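Serine protease inhibitor 2 (Anopheles gambiae, PDB 3PZF) inhibits the clip-domain serine proteases CLIPB9, CLIPB10 and CLIPB4 and so negatively regulates melanization in mosquito immunity. Local coordinates at residues A[191-196]-A[216-221]; A[222-227]-A[277-282]; A[233-238]-A[246-251]; A[284-289]-A[368-373]. All coordinates share one frame; numbering follows the deposited sequence.

The four contacts lie in or against the serpin beta sheets conventionally named B and C. Interaction 3 is a regular antiparallel hairpin and is buried. Interaction 4 is also buried, but it has just two backbone bonds and one parallel bridge. Interactions 1 and 2 are partly buried and nearer the surface. Interactions 1 and 2 share strand 211-227, and interactions 2 and 4 share strand 277-295. In interaction 1 side chains and waters hold a loop against a strand. In interaction 2 backbone bonds hold two crossing strands. F193, F222, F248, L237 and L285 form apolar contacts that run from one interaction to the next.

Interaction 1 of 4, residues A[191-196]-A[216-221]; sequences YPFPEV and MEQNGQ
Q218 forms the one direct hydrogen bond between 191-196 and 216-221. Its NE2 donates to Y191 O over 3.0 Å, with an N-H...O angle of 171°. The acceptor lies in the amide plane of Q218. The donor sits well above the carbonyl plane of Y191.

Two waters add polar links. One donates to P192 O and to Q218 OE1. The other accepts from E217 N and lies 2.7 Å from P194 O.

The F193 ring lies between M216 and Q218. On one face Q218 NE2 lies over the ring centre, 3.3 Å above the F193 ring plane. The amide plane is turned 73° from the ring. On the opposite face M216 makes a CH-pi contact, with CG 4.0 Å from the F193 centroid. M216 SD lies over the same face, 4.1 Å from the F193 centroid. M216 CG takes the crowded position between backbone N and carbonyl carbon (chi1 48°), and the chain then runs on extended. E217 C meets the ring edge, 3.5 Å from F193 CD1. P194 CD rests 3.2 Å from E217 O.

F193 also touches V283, L285 and L237, and its backbone is hydrogen-bonded to E343, next to the hinge region that begins at L344. M216 and F193 form a Met-aromatic contact, set where the loop leaving strand 177-188 crosses serpin sheet C close to the hinge.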
loop_
_atom_site.group_PDB
_atom_site.type_symbol
_atom_site.label_atom_id
_atom_site.label_comp_id
_atom_site.label_asym_id
_atom_site.label_seq_id
_atom_site.Cartn_x
_atom_site.Cartn_y
_atom_site.Cartn_z
ATOM N N TYR A 191 9.107 4.718 19.723
ATOM C CA TYR A 191 10.245 5.556 20.134
ATOM C C TYR A 191 10.169 6.886 19.365
ATOM O O TYR A 191 10.676 7.006 18.267
ATOM C CB TYR A 191 11.563 4.845 19.853
ATOM C CG TYR A 191 11.659 3.519 20.590
ATOM C CD1 TYR A 191 11.786 3.499 21.974
ATOM C CD2 TYR A 191 11.554 2.314 19.912
ATOM C CE1 TYR A 191 11.850 2.302 22.670
ATOM C CE2 TYR A 191 11.617 1.102 20.607
ATOM C CZ TYR A 191 11.767 1.115 21.978
ATOM O OH TYR A 191 11.815 -0.072 22.664
ATOM N N PRO A 192 9.499 7.875 19.943
ATOM C CA PRO A 192 9.312 9.114 19.160
ATOM C C PRO A 192 10.622 9.904 19.094
ATOM O O PRO A 192 11.457 9.774 20.006
ATOM C CB PRO A 192 8.279 9.899 19.976
ATOM C CG PRO A 192 8.369 9.335 21.374
ATOM C CD PRO A 192 8.735 7.878 21.202
ATOM N N PHE A 193 10.795 10.694 18.039
ATOM C CA PHE A 193 11.941 11.619 17.954
ATOM C C PHE A 193 11.778 12.848 18.816
ATOM O O PHE A 193 10.669 13.375 18.960
ATOM C CB PHE A 193 12.100 12.084 16.511
ATOM C CG PHE A 193 12.452 10.972 15.558
ATOM C CD1 PHE A 193 13.772 10.803 15.143
ATOM C CD2 PHE A 193 11.488 10.088 15.099
ATOM C CE1 PHE A 193 14.114 9.812 14.257
ATOM C CE2 PHE A 193 11.821 9.079 14.209
ATOM C CZ PHE A 193 13.153 8.924 13.802
ATOM N N PRO A 194 12.894 13.360 19.364
ATOM C CA PRO A 194 12.827 14.680 19.996
ATOM C C PRO A 194 12.345 15.706 18.964
ATOM O O PRO A 194 12.670 15.574 17.785
ATOM C CB PRO A 194 14.280 14.967 20.378
ATOM C CG PRO A 194 14.977 13.663 20.347
ATOM C CD PRO A 194 14.260 12.801 19.362
ATOM N N GLU A 195 11.560 16.687 19.385
ATOM C CA GLU A 195 11.114 17.732 18.470
ATOM C C GLU A 195 12.126 18.883 18.480
ATOM O O GLU A 195 12.442 19.420 19.537
ATOM C CB GLU A 195 9.721 18.237 18.870
ATOM C CG GLU A 195 8.597 17.240 18.590
ATOM C CD GLU A 195 7.263 17.635 19.220
ATOM O OE1 GLU A 195 6.213 17.187 18.709
ATOM O OE2 GLU A 195 7.262 18.375 20.229
ATOM N N VAL A 196 12.635 19.227 17.296
ATOM C CA VAL A 196 13.557 20.353 17.125
ATOM C C VAL A 196 12.916 21.368 16.189
ATOM O O VAL A 196 12.462 21.006 15.101
ATOM C CB VAL A 196 14.900 19.888 16.521
ATOM C CG1 VAL A 196 15.713 21.072 16.014
ATOM C CG2 VAL A 196 15.701 19.078 17.557
ATOM N N MET A 216 14.382 14.960 11.387
ATOM C CA MET A 216 14.257 14.602 12.796
ATOM C C MET A 216 15.343 13.576 13.079
ATOM O O MET A 216 15.718 12.835 12.183
ATOM C CB MET A 216 12.881 14.009 13.091
ATOM C CG MET A 216 12.465 12.950 12.130
ATOM S SD MET A 216 10.702 12.593 12.411
ATOM C CE MET A 216 10.513 11.218 11.320
ATOM N N GLU A 217 15.882 13.589 14.297
ATOM C CA GLU A 217 17.068 12.791 14.657
ATOM C C GLU A 217 16.883 12.221 16.038
ATOM O O GLU A 217 16.400 12.925 16.928
ATOM C CB GLU A 217 18.315 13.695 14.682
ATOM C CG GLU A 217 18.551 14.424 13.382
ATOM C CD GLU A 217 19.686 15.438 13.480
ATOM O OE1 GLU A 217 20.764 15.102 14.033
ATOM O OE2 GLU A 217 19.481 16.575 13.015
ATOM N N GLN A 218 17.235 10.945 16.223
ATOM C CA GLN A 218 17.358 10.414 17.578
ATOM C C GLN A 218 18.408 9.329 17.673
ATOM O O GLN A 218 18.831 8.789 16.656
ATOM C CB GLN A 218 16.023 9.812 18.041
ATOM C CG GLN A 218 15.658 8.503 17.357
ATOM C CD GLN A 218 14.399 7.941 17.986
ATOM O OE1 GLN A 218 14.434 7.525 19.125
ATOM N NE2 GLN A 218 13.275 8.033 17.292
ATOM N N ASN A 219 18.796 9.008 18.910
ATOM C CA ASN A 219 19.564 7.806 19.222
ATOM C C ASN A 219 18.620 6.780 19.815
ATOM O O ASN A 219 17.867 7.092 20.738
ATOM C CB ASN A 219 20.606 8.107 20.291
ATOM C CG ASN A 219 21.647 9.065 19.816
ATOM O OD1 ASN A 219 22.359 8.765 18.856
ATOM N ND2 ASN A 219 21.759 10.229 20.481
ATOM N N GLY A 220 18.670 5.551 19.324
ATOM C CA GLY A 220 17.871 4.511 19.939
ATOM C C GLY A 220 18.368 3.121 19.640
ATOM O O GLY A 220 19.365 2.934 18.955
ATOM N N GLN A 221 17.659 2.144 20.191
ATOM C CA GLN A 221 17.936 0.738 19.934
ATOM C C GLN A 221 16.930 0.264 18.904
ATOM O O GLN A 221 15.724 0.228 19.184
ATOM C CB GLN A 221 17.762 -0.061 21.223
ATOM C CG GLN A 221 18.634 0.443 22.379
ATOM C CD GLN A 221 20.083 -0.047 22.316
ATOM O OE1 GLN A 221 20.858 0.166 23.256
ATOM N NE2 GLN A 221 20.452 -0.708 21.220
HETATM O O HOH W 1 12.599 7.570 21.771
HETATM O O HOH W 2 14.500 15.585 15.864
#

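Interaction 2 of 4, residues A[222-227]-A[277-282]; sequences FYYDNS and EENEVN
F222, Y223 and Y224 pair with N279, E278 and E277 in a short antiparallel bridge region, where strand 211-227 passes from serpin sheet C toward sheet B. The segment axes cross at 93°, so the pairing is brief.

Four backbone hydrogen bonds hold it. F222 N donates to N279 O (3.0 Å), and N279 N donates back to F222 O. Y224 N and E277 O form the third bond, bent to 140° at the hydrogen. E277 N donates to Y224 O at 3.2 Å. Between these two hydrogen-bonded pairs lies the non-hydrogen-bonded pair Y223 and E278. Here E278 CA approaches F222 O and Y223 CA approaches E277 O, both as CA-H...O contacts. Strand 211-227 thus serves both sheets: Y223 and D225 also hydrogen-bond through their backbones to strand 232-238.

Y223 and E278 point to one side of the sheet. E278 CG lies over one face of the Y223 ring, 3.8 Å from the centroid and displaced toward the rim at CE2. This is a CH-pi contact. The E278 carboxylate stands nearly perpendicular to the ring, with OE2 3.8 Å from Y223 CE2.

F222, Y224, E277 and N279 point to the other side. V281 touches both F222 and Y224. Its CB meets the edge of the F222 ring, 4.2 Å from CD2. Its CG2 packs 3.8 Å from Y224 CB. Y224 CG is anti to the backbone N (chi1 165°) and lies 4.0 Å from V281 CG2. The Y224 hydroxyl is hydrogen-bonded to Q233 NE2.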
loop_
_atom_site.group_PDB
_atom_site.type_symbol
_atom_site.label_atom_id
_atom_site.label_comp_id
_atom_site.label_asym_id
_atom_site.label_seq_id
_atom_site.Cartn_x
_atom_site.Cartn_y
_atom_site.Cartn_z
ATOM N N PHE A 222 17.404 -0.077 17.708
ATOM C CA PHE A 222 16.505 -0.492 16.627
ATOM C C PHE A 222 17.091 -1.672 15.854
ATOM O O PHE A 222 18.290 -1.780 15.693
ATOM C CB PHE A 222 16.295 0.637 15.618
ATOM C CG PHE A 222 15.817 1.936 16.232
ATOM C CD1 PHE A 222 14.469 2.092 16.582
ATOM C CD2 PHE A 222 16.694 2.997 16.428
ATOM C CE1 PHE A 222 14.013 3.290 17.149
ATOM C CE2 PHE A 222 16.257 4.184 16.998
ATOM C CZ PHE A 222 14.913 4.338 17.347
ATOM N N TYR A 223 16.228 -2.521 15.320
ATOM C CA TYR A 223 16.680 -3.510 14.347
ATOM C C TYR A 223 17.235 -2.786 13.132
ATOM O O TYR A 223 16.600 -1.870 12.573
ATOM C CB TYR A 223 15.557 -4.459 13.954
ATOM C CG TYR A 223 15.257 -5.489 15.015
ATOM C CD1 TYR A 223 15.823 -6.754 14.948
ATOM C CD2 TYR A 223 14.416 -5.198 16.083
ATOM C CE1 TYR A 223 15.560 -7.705 15.912
ATOM C CE2 TYR A 223 14.143 -6.149 17.057
ATOM C CZ TYR A 223 14.735 -7.392 16.968
ATOM O OH TYR A 223 14.462 -8.348 17.912
ATOM N N TYR A 224 18.411 -3.235 12.710
ATOM C CA TYR A 224 19.206 -2.515 11.734
ATOM C C TYR A 224 20.181 -3.483 11.073
ATOM O O TYR A 224 20.649 -4.456 11.698
ATOM C CB TYR A 224 19.983 -1.406 12.454
ATOM C CG TYR A 224 21.093 -0.846 11.615
ATOM C CD1 TYR A 224 20.847 0.133 10.664
ATOM C CD2 TYR A 224 22.391 -1.331 11.747
ATOM C CE1 TYR A 224 21.861 0.622 9.878
ATOM C CE2 TYR A 224 23.412 -0.850 10.966
ATOM C CZ TYR A 224 23.147 0.133 10.044
ATOM O OH TYR A 224 24.173 0.593 9.260
ATOM N N ASP A 225 20.496 -3.239 9.811
ATOM C CA ASP A 225 21.662 -3.888 9.209
ATOM C C ASP A 225 22.116 -3.066 8.017
ATOM O O ASP A 225 21.310 -2.382 7.401
ATOM C CB ASP A 225 21.343 -5.344 8.769
ATOM C CG ASP A 225 22.611 -6.125 8.367
ATOM O OD1 ASP A 225 23.651 -5.967 9.033
ATOM O OD2 ASP A 225 22.579 -6.839 7.347
ATOM N N ASN A 226 23.404 -3.123 7.702
ATOM C CA ASN A 226 23.873 -2.610 6.433
ATOM C C ASN A 226 23.993 -3.796 5.518
ATOM O O ASN A 226 24.891 -4.642 5.674
ATOM C CB ASN A 226 25.215 -1.891 6.580
ATOM C CG ASN A 226 25.629 -1.130 5.320
ATOM O OD1 ASN A 226 26.769 -0.650 5.243
ATOM N ND2 ASN A 226 24.745 -1.006 4.353
ATOM N N SER A 227 23.035 -3.921 4.609
ATOM C CA SER A 227 22.953 -5.124 3.785
ATOM C C SER A 227 23.963 -5.115 2.656
ATOM O O SER A 227 23.882 -4.297 1.749
ATOM C CB SER A 227 21.554 -5.271 3.200
ATOM O OG SER A 227 21.543 -6.328 2.243
ATOM N N GLU A 277 19.530 -7.014 13.292
ATOM C CA GLU A 277 19.450 -7.265 14.717
ATOM C C GLU A 277 19.455 -5.942 15.469
ATOM O O GLU A 277 19.791 -4.901 14.913
ATOM C CB GLU A 277 20.619 -8.160 15.178
ATOM C CG GLU A 277 21.987 -7.607 14.845
ATOM C CD GLU A 277 23.112 -8.591 15.193
ATOM O OE1 GLU A 277 22.816 -9.645 15.808
ATOM O OE2 GLU A 277 24.282 -8.311 14.846
ATOM N N GLU A 278 19.049 -5.976 16.729
ATOM C CA GLU A 278 19.013 -4.750 17.528
ATOM C C GLU A 278 20.398 -4.154 17.703
ATOM O O GLU A 278 21.330 -4.803 18.218
ATOM C CB GLU A 278 18.418 -5.010 18.910
ATOM C CG GLU A 278 16.920 -5.147 18.940
ATOM C CD GLU A 278 16.353 -4.842 20.313
ATOM O OE1 GLU A 278 17.096 -4.276 21.153
ATOM O OE2 GLU A 278 15.171 -5.170 20.553
ATOM N N ASN A 279 20.516 -2.891 17.311
ATOM C CA ASN A 279 21.776 -2.148 17.402
ATOM C C ASN A 279 21.503 -0.755 17.998
ATOM O O ASN A 279 20.375 -0.251 17.921
ATOM C CB ASN A 279 22.350 -1.918 15.998
ATOM C CG ASN A 279 23.070 -3.126 15.432
ATOM O OD1 ASN A 279 22.488 -3.950 14.696
ATOM N ND2 ASN A 279 24.361 -3.206 15.716
ATOM N N GLU A 280 22.525 -0.113 18.559
ATOM C CA GLU A 280 22.416 1.314 18.846
ATOM C C GLU A 280 22.530 2.031 17.511
ATOM O O GLU A 280 23.481 1.785 16.777
ATOM C CB GLU A 280 23.548 1.749 19.773
ATOM C CG GLU A 280 23.170 1.731 21.233
ATOM C CD GLU A 280 22.236 2.876 21.584
ATOM O OE1 GLU A 280 22.392 3.974 20.998
ATOM O OE2 GLU A 280 21.342 2.679 22.436
ATOM N N VAL A 281 21.572 2.899 17.171
ATOM C CA VAL A 281 21.613 3.562 15.875
ATOM C C VAL A 281 21.261 5.021 16.052
ATOM O O VAL A 281 20.336 5.344 16.787
ATOM C CB VAL A 281 20.592 2.980 14.883
ATOM C CG1 VAL A 281 20.808 3.556 13.452
ATOM C CG2 VAL A 281 20.658 1.449 14.883
ATOM N N ASN A 282 22.007 5.889 15.387
ATOM C CA ASN A 282 21.604 7.293 15.284
ATOM C C ASN A 282 20.863 7.471 13.972
ATOM O O ASN A 282 21.440 7.258 12.899
ATOM C CB ASN A 282 22.793 8.249 15.335
ATOM C CG ASN A 282 22.330 9.707 15.363
ATOM O OD1 ASN A 282 21.997 10.275 14.332
ATOM N ND2 ASN A 282 22.279 10.290 16.555
#

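Interaction 3 of 4, residues A[233-238]-A[246-251]; sequences QILRLP and MYFILP
The Y247 ring carries R236 over one face. R236 CB makes the CH-pi contact, 4.1 Å from the centroid. R236 CG also lies over this face, offset toward the rim. I234 CG2 meets the ring edge at CD2. The F377 ring meets Y247 nearly parallel. Y247 OH lies at the edge of the R236 guanidinium, whose plane is turned 65° from the ring. R236 CG is anti to the backbone N (chi1 171°). The chain runs on extended, and NH2 forms a salt bridge with E381. The F248 ring has L235 O at its edge. L237 CD1 approaches F248 CE2 obliquely, at 3.7 Å.

The two strands form an antiparallel beta hairpin in serpin sheet B. Q233, L235 and L237 pair with L250, F248 and M246 through six backbone hydrogen bonds. L250 N to Q233 O is the straightest, at 2.8 Å and 171°.

I234 and I249 lie side by side, with their CG1 atoms 4.0 Å apart, and both touch helix 266-274. Q233 OE1 is 3.6 Å from L250 CD2. One water lies within hydrogen-bonding distance of Q233 OE1 and L250 O. Q233 NE2 is hydrogen-bonded to Y224 OH and I367 O.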
loop_
_atom_site.group_PDB
_atom_site.type_symbol
_atom_site.label_atom_id
_atom_site.label_comp_id
_atom_site.label_asym_id
_atom_site.label_seq_id
_atom_site.Cartn_x
_atom_site.Cartn_y
_atom_site.Cartn_z
ATOM N N GLN A 233 21.274 0.221 3.625
ATOM C CA GLN A 233 20.987 0.072 5.041
ATOM C C GLN A 233 19.522 -0.173 5.216
ATOM O O GLN A 233 18.692 0.371 4.468
ATOM C CB GLN A 233 21.394 1.328 5.803
ATOM C CG GLN A 233 22.936 1.485 5.967
ATOM C CD GLN A 233 23.264 2.889 6.442
ATOM O OE1 GLN A 233 23.015 3.864 5.718
ATOM N NE2 GLN A 233 23.790 3.004 7.671
ATOM N N ILE A 234 19.180 -1.032 6.167
ATOM C CA ILE A 234 17.778 -1.235 6.467
ATOM C C ILE A 234 17.519 -0.949 7.934
ATOM O O ILE A 234 18.287 -1.366 8.791
ATOM C CB ILE A 234 17.358 -2.677 6.110
ATOM C CG1 ILE A 234 17.733 -2.962 4.643
ATOM C CG2 ILE A 234 15.890 -2.835 6.324
ATOM C CD1 ILE A 234 17.399 -4.371 4.165
ATOM N N LEU A 235 16.416 -0.266 8.220
ATOM C CA LEU A 235 16.071 0.151 9.588
ATOM C C LEU A 235 14.604 -0.128 9.877
ATOM O O LEU A 235 13.755 0.074 9.014
ATOM C CB LEU A 235 16.330 1.669 9.742
ATOM C CG LEU A 235 15.828 2.323 11.033
ATOM C CD1 LEU A 235 16.767 2.015 12.232
ATOM C CD2 LEU A 235 15.732 3.850 10.879
ATOM N N ARG A 236 14.305 -0.534 11.108
ATOM C CA ARG A 236 12.926 -0.765 11.537
ATOM C C ARG A 236 12.551 0.202 12.651
ATOM O O ARG A 236 13.213 0.210 13.694
ATOM C CB ARG A 236 12.799 -2.219 12.073
ATOM C CG ARG A 236 11.452 -2.519 12.758
ATOM C CD ARG A 236 11.521 -3.954 13.385
ATOM N NE ARG A 236 10.326 -4.333 14.133
ATOM C CZ ARG A 236 10.148 -4.116 15.426
ATOM N NH1 ARG A 236 11.095 -3.515 16.135
ATOM N NH2 ARG A 236 9.036 -4.547 16.024
ATOM N N LEU A 237 11.490 0.995 12.440
ATOM C CA LEU A 237 10.887 1.811 13.499
ATOM C C LEU A 237 9.483 1.287 13.780
ATOM O O LEU A 237 8.593 1.410 12.927
ATOM C CB LEU A 237 10.769 3.292 13.085
ATOM C CG LEU A 237 12.098 3.962 12.735
ATOM C CD1 LEU A 237 11.826 5.489 12.492
ATOM C CD2 LEU A 237 13.169 3.724 13.825
ATOM N N PRO A 238 9.285 0.697 14.956
ATOM C CA PRO A 238 7.993 0.119 15.330
ATOM C C PRO A 238 6.970 1.177 15.732
ATOM O O PRO A 238 7.349 2.216 16.260
ATOM C CB PRO A 238 8.346 -0.732 16.550
ATOM C CG PRO A 238 9.556 -0.040 17.140
ATOM C CD PRO A 238 10.333 0.383 15.950
ATOM N N MET A 246 7.419 0.460 10.543
ATOM C CA MET A 246 7.836 0.973 9.246
ATOM C C MET A 246 9.277 0.583 9.017
ATOM O O MET A 246 10.138 0.817 9.865
ATOM C CB MET A 246 7.697 2.504 9.128
ATOM C CG MET A 246 8.138 3.024 7.746
ATOM S SD MET A 246 7.767 4.805 7.461
ATOM C CE MET A 246 6.027 4.801 7.046
ATOM N N TYR A 247 9.550 0.007 7.852
ATOM C CA TYR A 247 10.928 -0.292 7.476
ATOM C C TYR A 247 11.424 0.706 6.450
ATOM O O TYR A 247 10.642 1.182 5.621
ATOM C CB TYR A 247 11.017 -1.684 6.867
ATOM C CG TYR A 247 11.026 -2.831 7.853
ATOM C CD1 TYR A 247 9.830 -3.397 8.302
ATOM C CD2 TYR A 247 12.238 -3.377 8.325
ATOM C CE1 TYR A 247 9.838 -4.480 9.208
ATOM C CE2 TYR A 247 12.239 -4.462 9.210
ATOM C CZ TYR A 247 11.046 -4.997 9.653
ATOM O OH TYR A 247 11.101 -6.096 10.528
ATOM N N PHE A 248 12.716 1.057 6.530
ATOM C CA PHE A 248 13.338 1.991 5.592
ATOM C C PHE A 248 14.498 1.271 4.940
ATOM O O PHE A 248 15.310 0.672 5.644
ATOM C CB PHE A 248 13.882 3.232 6.336
ATOM C CG PHE A 248 12.818 3.995 7.090
ATOM C CD1 PHE A 248 12.213 5.106 6.524
ATOM C CD2 PHE A 248 12.377 3.555 8.339
ATOM C CE1 PHE A 248 11.211 5.784 7.200
ATOM C CE2 PHE A 248 11.371 4.240 9.018
ATOM C CZ PHE A 248 10.800 5.367 8.451
ATOM N N ILE A 249 14.594 1.341 3.617
ATOM C CA ILE A 249 15.756 0.798 2.903
ATOM C C ILE A 249 16.458 1.955 2.209
ATOM O O ILE A 249 15.906 2.537 1.273
ATOM C CB ILE A 249 15.347 -0.254 1.872
ATOM C CG1 ILE A 249 14.639 -1.432 2.581
ATOM C CG2 ILE A 249 16.564 -0.729 1.064
ATOM C CD1 ILE A 249 13.982 -2.464 1.598
ATOM N N LEU A 250 17.667 2.269 2.689
ATOM C CA LEU A 250 18.414 3.451 2.253
ATOM C C LEU A 250 19.626 2.965 1.480
ATOM O O LEU A 250 20.560 2.409 2.070
ATOM C CB LEU A 250 18.854 4.262 3.474
ATOM C CG LEU A 250 19.789 5.467 3.210
ATOM C CD1 LEU A 250 19.067 6.579 2.442
ATOM C CD2 LEU A 250 20.325 5.996 4.528
ATOM N N PRO A 251 19.618 3.146 0.152
ATOM C CA PRO A 251 20.733 2.676 -0.682
ATOM C C PRO A 251 22.049 3.299 -0.191
ATOM O O PRO A 251 22.049 4.462 0.172
ATOM C CB PRO A 251 20.386 3.229 -2.082
ATOM C CG PRO A 251 18.863 3.331 -2.076
ATOM C CD PRO A 251 18.517 3.732 -0.651
HETATM O O HOH W 3 23.104 3.417 3.152
#

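Interaction 4 of 4, residues A[284-289]-A[368-373]; sequences TLPKFK and FNANRP
T284 and N369 form a parallel beta bridge in serpin sheet C, where strand 366-369, downstream of the inferred reactive bond, joins strand 277-295. T284 uses both backbone polar atoms. Its N donates to F368 O at 2.9 Å, almost straight at 170°. Its O accepts from A370 N, also at 2.9 Å.

The T284 and N369 side chains lie side by side and point the same way. N369 CG is anti to the backbone N (chi1 180°). N369 OD1 rests 3.5 Å from T284 CB and equally near CG2.

L285 CD2 touches two partners. L285 CD2 meets the edge of the F368 ring, 3.9 Å from F368 CE2. The same L285 CD2 lies 3.8 Å from A370 CB.

A second shell backs this apolar group. F248 touches both L285 and F368, and L250 touches F368. Beyond the bridge the chain turns away from the strand. A370 is the centre of an inverse gamma turn, with a weak bond from N371 N to N369 O. Farther along, R372 NE is hydrogen-bonded to P251 O. A370 O is buried by the contact and has no polar partner in the model; P286 CD sits 3.2 Å from A370 O.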
loop_
_atom_site.group_PDB
_atom_site.type_symbol
_atom_site.label_atom_id
_atom_site.label_comp_id
_atom_site.label_asym_id
_atom_site.label_seq_id
_atom_site.Cartn_x
_atom_site.Cartn_y
_atom_site.Cartn_z
ATOM N N THR A 284 18.585 9.634 11.338
ATOM C CA THR A 284 18.131 10.919 10.785
ATOM C C THR A 284 17.204 10.629 9.606
ATOM O O THR A 284 17.609 9.919 8.672
ATOM C CB THR A 284 19.329 11.762 10.255
ATOM O OG1 THR A 284 20.239 12.028 11.318
ATOM C CG2 THR A 284 18.831 13.128 9.679
ATOM N N LEU A 285 15.982 11.174 9.653
ATOM C CA LEU A 285 14.970 10.958 8.613
ATOM C C LEU A 285 14.356 12.291 8.249
ATOM O O LEU A 285 14.140 13.138 9.132
ATOM C CB LEU A 285 13.837 10.074 9.098
ATOM C CG LEU A 285 14.192 8.586 9.279
ATOM C CD1 LEU A 285 13.001 7.927 9.939
ATOM C CD2 LEU A 285 14.454 7.959 7.920
ATOM N N PRO A 286 14.065 12.474 6.959
ATOM C CA PRO A 286 13.345 13.690 6.579
ATOM C C PRO A 286 11.868 13.490 6.852
ATOM O O PRO A 286 11.356 12.386 6.625
ATOM C CB PRO A 286 13.597 13.794 5.072
ATOM C CG PRO A 286 13.780 12.358 4.620
ATOM C CD PRO A 286 14.451 11.653 5.794
ATOM N N LYS A 287 11.193 14.509 7.345
ATOM C CA LYS A 287 9.755 14.425 7.531
ATOM C C LYS A 287 9.082 14.545 6.161
ATOM O O LYS A 287 9.607 15.202 5.253
ATOM C CB LYS A 287 9.287 15.518 8.497
ATOM C CG LYS A 287 9.815 15.283 9.927
ATOM C CD LYS A 287 9.276 16.270 10.940
ATOM C CE LYS A 287 10.062 17.585 10.906
ATOM N NZ LYS A 287 9.577 18.579 11.922
ATOM N N PHE A 288 7.933 13.888 6.003
ATOM C CA PHE A 288 7.188 14.020 4.753
ATOM C C PHE A 288 5.714 13.801 4.960
ATOM O O PHE A 288 5.285 13.084 5.878
ATOM C CB PHE A 288 7.735 13.094 3.650
ATOM C CG PHE A 288 7.817 11.619 4.041
ATOM C CD1 PHE A 288 9.039 11.037 4.427
ATOM C CD2 PHE A 288 6.683 10.815 3.996
ATOM C CE1 PHE A 288 9.123 9.656 4.755
ATOM C CE2 PHE A 288 6.753 9.448 4.342
ATOM C CZ PHE A 288 7.980 8.870 4.728
ATOM N N LYS A 289 4.937 14.463 4.108
ATOM C CA LYS A 289 3.501 14.296 4.062
ATOM C C LYS A 289 3.058 14.414 2.610
ATOM O O LYS A 289 3.234 15.460 1.979
ATOM C CB LYS A 289 2.834 15.391 4.894
ATOM C CG LYS A 289 1.304 15.385 4.817
ATOM C CD LYS A 289 0.706 16.439 5.709
ATOM C CE LYS A 289 -0.814 16.276 5.802
ATOM N NZ LYS A 289 -1.431 17.277 6.729
ATOM N N PHE A 368 22.476 6.048 10.538
ATOM C CA PHE A 368 21.543 5.880 9.433
ATOM C C PHE A 368 21.064 7.297 9.110
ATOM O O PHE A 368 20.305 7.872 9.870
ATOM C CB PHE A 368 20.349 5.041 9.885
ATOM C CG PHE A 368 19.334 4.748 8.800
ATOM C CD1 PHE A 368 19.411 3.571 8.075
ATOM C CD2 PHE A 368 18.272 5.626 8.531
ATOM C CE1 PHE A 368 18.450 3.263 7.093
ATOM C CE2 PHE A 368 17.322 5.302 7.555
ATOM C CZ PHE A 368 17.441 4.137 6.832
ATOM N N ASN A 369 21.532 7.855 8.007
ATOM C CA ASN A 369 21.261 9.260 7.705
ATOM C C ASN A 369 20.617 9.356 6.346
ATOM O O ASN A 369 21.311 9.370 5.325
ATOM C CB ASN A 369 22.558 10.090 7.758
ATOM C CG ASN A 369 22.329 11.580 7.443
ATOM O OD1 ASN A 369 21.191 12.069 7.316
ATOM N ND2 ASN A 369 23.433 12.310 7.302
ATOM N N ALA A 370 19.282 9.371 6.335
ATOM C CA ALA A 370 18.522 9.301 5.093
ATOM C C ALA A 370 18.392 10.688 4.441
ATOM O O ALA A 370 17.315 11.263 4.434
ATOM C CB ALA A 370 17.106 8.720 5.365
ATOM N N ASN A 371 19.493 11.218 3.923
ATOM C CA ASN A 371 19.442 12.498 3.203
ATOM C C ASN A 371 19.556 12.289 1.685
ATOM O O ASN A 371 20.019 13.162 0.958
ATOM C CB ASN A 371 20.531 13.432 3.726
ATOM C CG ASN A 371 21.929 12.943 3.390
ATOM O OD1 ASN A 371 22.122 11.803 2.957
ATOM N ND2 ASN A 371 22.924 13.806 3.619
ATOM N N ARG A 372 19.137 11.115 1.229
ATOM C CA ARG A 372 19.007 10.828 -0.194
ATOM C C ARG A 372 17.820 9.863 -0.364
ATOM O O ARG A 372 17.259 9.437 0.619
ATOM C CB ARG A 372 20.285 10.231 -0.761
ATOM C CG ARG A 372 20.722 8.998 -0.079
ATOM C CD ARG A 372 22.130 8.587 -0.514
ATOM N NE ARG A 372 22.472 7.428 0.291
ATOM C CZ ARG A 372 23.125 7.496 1.442
ATOM N NH1 ARG A 372 23.597 8.666 1.876
ATOM N NH2 ARG A 372 23.334 6.395 2.140
ATOM N N PRO A 373 17.422 9.567 -1.605
ATOM C CA PRO A 373 16.154 8.827 -1.774
ATOM C C PRO A 373 16.179 7.429 -1.135
ATOM O O PRO A 373 17.230 6.793 -1.024
ATOM C CB PRO A 373 16.016 8.709 -3.301
ATOM C CG PRO A 373 16.633 9.999 -3.812
ATOM C CD PRO A 373 17.889 10.146 -2.876
#